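Local coordinates for protein fatty acid amide hydrolase (Candida albicans, PDB 6KVR) that probably hydrolyses monocarboxylic acid amides to the carboxylate and ammonium, as a member of the amidase family, at residues I346-G351 with R361-V366; L464-N469 with W481-L486. All blocks are in the same frame, centred on the assembly; numbering follows the deposited sequence.

Contact 1: I346-G351 with R361-V366; sequences IIRDDG and RALNTV
Beyond strand 343-346 the chain runs as a loop to G351, and passes one face of helix 357-372 with the CA atoms of R348 and L363 7.5 Å apart. This is the first half of a beta-alpha-beta crossover: the helix leads on to strand 376-379, which lies next to strand 343-346 and parallel to it. L363 carries the apolar part. Its CB points toward the loop, and CG anti to the backbone N (chi1 -175°) carries the methyls on to it. CD2 of L363 sits 3.3 Å from the carbonyl O of I347. CD2 of L363 is also 3.9 Å from CA of R348. CD1 of L363 meets CG2 of I346 at 4.2 Å, and the two side chains run alongside in opposite senses. L543 of strand 540-546 also touches L363, so this leucine lies between loop and sheet. R348 makes the polar part at the outer side. Its chain bends at chi2 and extends towards the helix. NH1 of R348 donates to OD1 of N364 at 3.2 Å, with an N-H...O angle of 160°. The oxygen lies close to the guanidinium plane and receives the proton on a lone pair, although the guanidinium and amide planes are 41° apart. NH2 of R348 forms a salt bridge with E379, so one side chain ties the loop to both the helix and the end of the next strand. D349 forms an Asx turn and also pairs with R520. OD1 of D349 accepts from the backbone N of G351 at 2.7 Å on the anti lone pair.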
loop_
_atom_site.group_PDB
_atom_site.type_symbol
_atom_site.label_atom_id
_atom_site.label_comp_id
_atom_site.label_asym_id
_atom_site.label_seq_id
_atom_site.Cartn_x
_atom_site.Cartn_y
_atom_site.Cartn_z
ATOM N N ILE A 346 18.180 -5.523 20.434
ATOM C CA ILE A 346 19.502 -5.303 19.859
ATOM C C ILE A 346 19.823 -6.453 18.923
ATOM O O ILE A 346 19.708 -7.623 19.306
ATOM C CB ILE A 346 20.588 -5.177 20.944
ATOM C CG1 ILE A 346 20.125 -4.231 22.057
ATOM C CG2 ILE A 346 21.911 -4.681 20.331
ATOM C CD1 ILE A 346 19.927 -2.795 21.594
ATOM N N ILE A 347 20.240 -6.124 17.705
ATOM C CA ILE A 347 20.782 -7.111 16.778
ATOM C C ILE A 347 22.293 -6.933 16.789
ATOM O O ILE A 347 22.811 -5.934 16.275
ATOM C CB ILE A 347 20.189 -6.958 15.368
ATOM C CG1 ILE A 347 18.707 -7.358 15.371
ATOM C CG2 ILE A 347 20.959 -7.801 14.344
ATOM C CD1 ILE A 347 18.011 -7.175 14.018
ATOM N N ARG A 348 23.009 -7.880 17.405
ATOM C CA ARG A 348 24.470 -7.861 17.376
ATOM C C ARG A 348 25.043 -8.511 16.129
ATOM O O ARG A 348 26.201 -8.241 15.780
ATOM C CB ARG A 348 25.053 -8.587 18.596
ATOM C CG ARG A 348 24.425 -8.215 19.911
ATOM C CD ARG A 348 25.248 -7.171 20.585
ATOM N NE ARG A 348 24.775 -6.856 21.926
ATOM C CZ ARG A 348 25.477 -6.139 22.789
ATOM N NH1 ARG A 348 26.685 -5.690 22.485
ATOM N NH2 ARG A 348 24.952 -5.853 23.979
ATOM N N ASP A 349 24.261 -9.366 15.469
ATOM C CA ASP A 349 24.694 -10.182 14.342
ATOM C C ASP A 349 23.425 -10.686 13.669
ATOM O O ASP A 349 22.598 -11.335 14.320
ATOM C CB ASP A 349 25.595 -11.333 14.827
ATOM C CG ASP A 349 26.173 -12.187 13.688
ATOM O OD1 ASP A 349 25.421 -12.777 12.875
ATOM O OD2 ASP A 349 27.417 -12.266 13.606
ATOM N N ASP A 350 23.234 -10.371 12.387
ATOM C CA ASP A 350 21.992 -10.757 11.731
ATOM C C ASP A 350 21.942 -12.238 11.373
ATOM O O ASP A 350 20.981 -12.661 10.727
ATOM C CB ASP A 350 21.756 -9.899 10.485
ATOM C CG ASP A 350 22.700 -10.235 9.334
ATOM O OD1 ASP A 350 23.780 -10.830 9.564
ATOM O OD2 ASP A 350 22.348 -9.886 8.189
ATOM N N GLY A 351 22.932 -13.030 11.787
ATOM C CA GLY A 351 22.945 -14.442 11.483
ATOM C C GLY A 351 23.494 -14.782 10.113
ATOM O O GLY A 351 23.598 -15.969 9.784
ATOM N N ARG A 361 32.263 -2.669 18.386
ATOM C CA ARG A 361 32.587 -1.799 19.514
ATOM C C ARG A 361 31.549 -0.693 19.668
ATOM O O ARG A 361 31.029 -0.466 20.768
ATOM C CB ARG A 361 33.987 -1.201 19.348
ATOM C CG ARG A 361 34.364 -0.209 20.444
ATOM C CD ARG A 361 35.839 0.201 20.422
ATOM N NE ARG A 361 36.223 0.843 19.174
ATOM C CZ ARG A 361 36.111 2.141 18.926
ATOM N NH1 ARG A 361 35.644 2.981 19.834
ATOM N NH2 ARG A 361 36.470 2.607 17.730
ATOM N N ALA A 362 31.221 -0.002 18.569
ATOM C CA ALA A 362 30.273 1.106 18.658
ATOM C C ALA A 362 28.887 0.627 19.095
ATOM O O ALA A 362 28.226 1.275 19.918
ATOM C CB ALA A 362 30.202 1.842 17.323
ATOM N N LEU A 363 28.422 -0.495 18.546
ATOM C CA LEU A 363 27.159 -1.061 19.000
ATOM C C LEU A 363 27.203 -1.344 20.501
ATOM O O LEU A 363 26.307 -0.941 21.255
ATOM C CB LEU A 363 26.855 -2.327 18.203
ATOM C CG LEU A 363 25.499 -2.973 18.478
ATOM C CD1 LEU A 363 24.391 -1.920 18.457
ATOM C CD2 LEU A 363 25.237 -4.079 17.459
ATOM N N ASN A 364 28.268 -2.004 20.961
ATOM C CA ASN A 364 28.386 -2.326 22.381
ATOM C C ASN A 364 28.419 -1.069 23.249
ATOM O O ASN A 364 27.817 -1.037 24.331
ATOM C CB ASN A 364 29.637 -3.169 22.624
ATOM C CG ASN A 364 29.702 -3.690 24.029
ATOM O OD1 ASN A 364 28.853 -4.471 24.447
ATOM N ND2 ASN A 364 30.696 -3.245 24.781
ATOM N N THR A 365 29.116 -0.026 22.798
ATOM C CA THR A 365 29.168 1.206 23.583
ATOM C C THR A 365 27.791 1.857 23.670
ATOM O O THR A 365 27.413 2.389 24.722
ATOM C CB THR A 365 30.196 2.181 22.987
ATOM O OG1 THR A 365 31.508 1.605 23.052
ATOM C CG2 THR A 365 30.218 3.496 23.756
ATOM N N VAL A 366 27.012 1.806 22.580
ATOM C CA VAL A 366 25.710 2.470 22.590
ATOM C C VAL A 366 24.734 1.708 23.482
ATOM O O VAL A 366 23.967 2.310 24.244
ATOM C CB VAL A 366 25.187 2.643 21.148
ATOM C CG1 VAL A 366 23.695 3.004 21.126
ATOM C CG2 VAL A 366 26.000 3.716 20.426
#

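Contact 2: L464-N469 with W481-L486; sequences LSPTYN and WSYTSL
Segment 464-469 runs obliquely over one side of the Y483 ring: P466 near CD1 and CE1, the backbone of Y468 and N469 at CD2, and CB of N469 at CE2. CG of P466 lies 3.6 Å from CE1 of Y483, and the CB and CD of the proline close on the same two ring atoms. Further along the segment, on the same side of the ring, the backbone N of N469 is 4.0 Å from CD2 of Y483. The ring of W481 makes no contact with 464-469; it meets Y425 edge-to-face. CG of Y483 is anti to the carbonyl carbon (chi1 -82°), which lays the ring beside 464-469. CB of Y483 rests 3.5 Å from the carbonyl O of T467. At the ring tip, OH accepts from the backbone N of D350 and bonds to the carbonyl O of V353; two bonds grip the hydroxyl and fix the far end of the side chain. The contact joins the end of strand 462-466, in the mixed central sheet of the amidase fold, to the first turn of helix 482-490, with W481 as N-cap residue. No direct hydrogen bond crosses; two waters do the bridging. One donates to O of Y483 at 2.7 Å and also bonds to OG of S465. The other donates to O of T467 at 2.8 Å and to OG1 of T484. OG1 of T484 stands between its own N and C (chi1 45°), and it also bonds to O of G255 in the predicted substrate site. The T484 side chain is about 8 Å from that of S257, the predicted acyl-ester nucleophile. CG2 of T484 is anti to its own carbonyl carbon and lies 3.4 Å from O of T467.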
loop_
_atom_site.group_PDB
_atom_site.type_symbol
_atom_site.label_atom_id
_atom_site.label_comp_id
_atom_site.label_asym_id
_atom_site.label_seq_id
_atom_site.Cartn_x
_atom_site.Cartn_y
_atom_site.Cartn_z
ATOM N N LEU A 464 17.581 -1.945 17.344
ATOM C CA LEU A 464 18.864 -1.300 17.101
ATOM C C LEU A 464 19.780 -2.331 16.465
ATOM O O LEU A 464 19.843 -3.476 16.932
ATOM C CB LEU A 464 19.470 -0.770 18.398
ATOM C CG LEU A 464 20.851 -0.101 18.343
ATOM C CD1 LEU A 464 20.821 1.135 17.466
ATOM C CD2 LEU A 464 21.346 0.269 19.749
ATOM N N SER A 465 20.471 -1.944 15.396
ATOM C CA SER A 465 21.211 -2.925 14.618
ATOM C C SER A 465 22.293 -2.205 13.817
ATOM O O SER A 465 22.216 -0.986 13.623
ATOM C CB SER A 465 20.268 -3.699 13.682
ATOM O OG SER A 465 19.834 -2.846 12.640
ATOM N N PRO A 466 23.301 -2.937 13.324
ATOM C CA PRO A 466 24.284 -2.334 12.418
ATOM C C PRO A 466 23.627 -1.889 11.122
ATOM O O PRO A 466 22.522 -2.310 10.781
ATOM C CB PRO A 466 25.288 -3.473 12.161
ATOM C CG PRO A 466 25.008 -4.512 13.250
ATOM C CD PRO A 466 23.548 -4.379 13.515
ATOM N N THR A 467 24.327 -1.017 10.391
ATOM C CA THR A 467 23.892 -0.604 9.062
ATOM C C THR A 467 24.530 -1.427 7.965
ATOM O O THR A 467 23.984 -1.494 6.856
ATOM C CB THR A 467 24.215 0.872 8.813
ATOM O OG1 THR A 467 23.765 1.643 9.933
ATOM C CG2 THR A 467 23.478 1.381 7.565
ATOM N N TYR A 468 25.651 -2.070 8.269
ATOM C CA TYR A 468 26.530 -2.733 7.317
ATOM C C TYR A 468 27.517 -3.516 8.183
ATOM O O TYR A 468 27.673 -3.212 9.365
ATOM C CB TYR A 468 27.203 -1.697 6.393
ATOM C CG TYR A 468 28.273 -2.230 5.450
ATOM C CD1 TYR A 468 28.001 -3.287 4.608
ATOM C CD2 TYR A 468 29.558 -1.675 5.413
ATOM C CE1 TYR A 468 28.965 -3.795 3.762
ATOM C CE2 TYR A 468 30.538 -2.176 4.555
ATOM C CZ TYR A 468 30.218 -3.244 3.725
ATOM O OH TYR A 468 31.144 -3.792 2.855
ATOM N N ASN A 469 28.146 -4.550 7.620
ATOM C CA ASN A 469 29.071 -5.356 8.423
ATOM C C ASN A 469 30.437 -4.706 8.577
ATOM O O ASN A 469 31.418 -5.371 8.929
ATOM C CB ASN A 469 29.235 -6.746 7.804
ATOM C CG ASN A 469 29.510 -6.673 6.310
ATOM O OD1 ASN A 469 28.608 -6.846 5.494
ATOM N ND2 ASN A 469 30.745 -6.350 5.952
ATOM N N TRP A 481 24.242 -6.609 1.417
ATOM C CA TRP A 481 23.262 -5.616 1.850
ATOM C C TRP A 481 22.371 -6.086 3.020
ATOM O O TRP A 481 21.397 -5.396 3.364
ATOM C CB TRP A 481 22.350 -5.243 0.683
ATOM C CG TRP A 481 23.001 -4.695 -0.547
ATOM C CD1 TRP A 481 24.341 -4.542 -0.794
ATOM C CD2 TRP A 481 22.319 -4.242 -1.725
ATOM N NE1 TRP A 481 24.531 -4.013 -2.052
ATOM C CE2 TRP A 481 23.308 -3.822 -2.645
ATOM C CE3 TRP A 481 20.967 -4.145 -2.087
ATOM C CZ2 TRP A 481 22.988 -3.292 -3.898
ATOM C CZ3 TRP A 481 20.649 -3.628 -3.341
ATOM C CH2 TRP A 481 21.663 -3.203 -4.228
ATOM N N SER A 482 22.659 -7.244 3.621
ATOM C CA SER A 482 21.674 -7.874 4.503
ATOM C C SER A 482 21.234 -6.954 5.644
ATOM O O SER A 482 20.065 -7.003 6.059
ATOM C CB SER A 482 22.232 -9.189 5.063
ATOM O OG SER A 482 23.395 -8.948 5.843
ATOM N N TYR A 483 22.133 -6.091 6.142
ATOM C CA TYR A 483 21.809 -5.283 7.313
ATOM C C TYR A 483 20.816 -4.167 6.991
ATOM O O TYR A 483 20.045 -3.761 7.873
ATOM C CB TYR A 483 23.100 -4.732 7.940
ATOM C CG TYR A 483 23.759 -5.774 8.825
ATOM C CD1 TYR A 483 23.297 -6.010 10.118
ATOM C CD2 TYR A 483 24.784 -6.582 8.338
ATOM C CE1 TYR A 483 23.878 -6.990 10.914
ATOM C CE2 TYR A 483 25.364 -7.560 9.118
ATOM C CZ TYR A 483 24.915 -7.760 10.403
ATOM O OH TYR A 483 25.500 -8.739 11.171
ATOM N N THR A 484 20.789 -3.675 5.749
ATOM C CA THR A 484 19.780 -2.690 5.352
ATOM C C THR A 484 18.607 -3.315 4.614
ATOM O O THR A 484 17.457 -2.894 4.813
ATOM C CB THR A 484 20.372 -1.600 4.453
ATOM O OG1 THR A 484 21.205 -2.204 3.452
ATOM C CG2 THR A 484 21.162 -0.555 5.264
ATOM N N SER A 485 18.863 -4.319 3.770
ATOM C CA SER A 485 17.791 -4.835 2.935
ATOM C C SER A 485 16.707 -5.523 3.755
ATOM O O SER A 485 15.570 -5.623 3.285
ATOM C CB SER A 485 18.348 -5.788 1.872
ATOM O OG SER A 485 18.851 -6.977 2.451
ATOM N N LEU A 486 17.028 -5.976 4.972
ATOM C CA LEU A 486 16.009 -6.568 5.841
ATOM C C LEU A 486 14.855 -5.600 6.082
ATOM O O LEU A 486 13.682 -5.986 6.021
ATOM C CB LEU A 486 16.634 -6.981 7.174
ATOM C CG LEU A 486 15.663 -7.464 8.252
ATOM C CD1 LEU A 486 14.959 -8.756 7.807
ATOM C CD2 LEU A 486 16.345 -7.613 9.644
HETATM O O HOH W 1 19.815 -4.766 10.356
HETATM O O HOH W 2 24.104 -2.552 4.236
#

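Both contacts are largely buried, but contact 2 lies nearer the centre of the chain, and contact 1 has R348 and N364 partly exposed at its border. Contact 1 uses a leucine and a charged side chain at the outer part of the sheet, away from the predicted catalytic residues. Contact 2 relies on a tyrosine ring and bridging waters, and reaches the predicted substrate site. The two share no secondary-structure element, yet their strands are neighbours: N of I347 is 2.8 Å from O of L464, a probable hydrogen bond. The loop of contact 1 also reaches the helix of contact 2, where OD2 of D350 lies 2.7 Å from OG of S482.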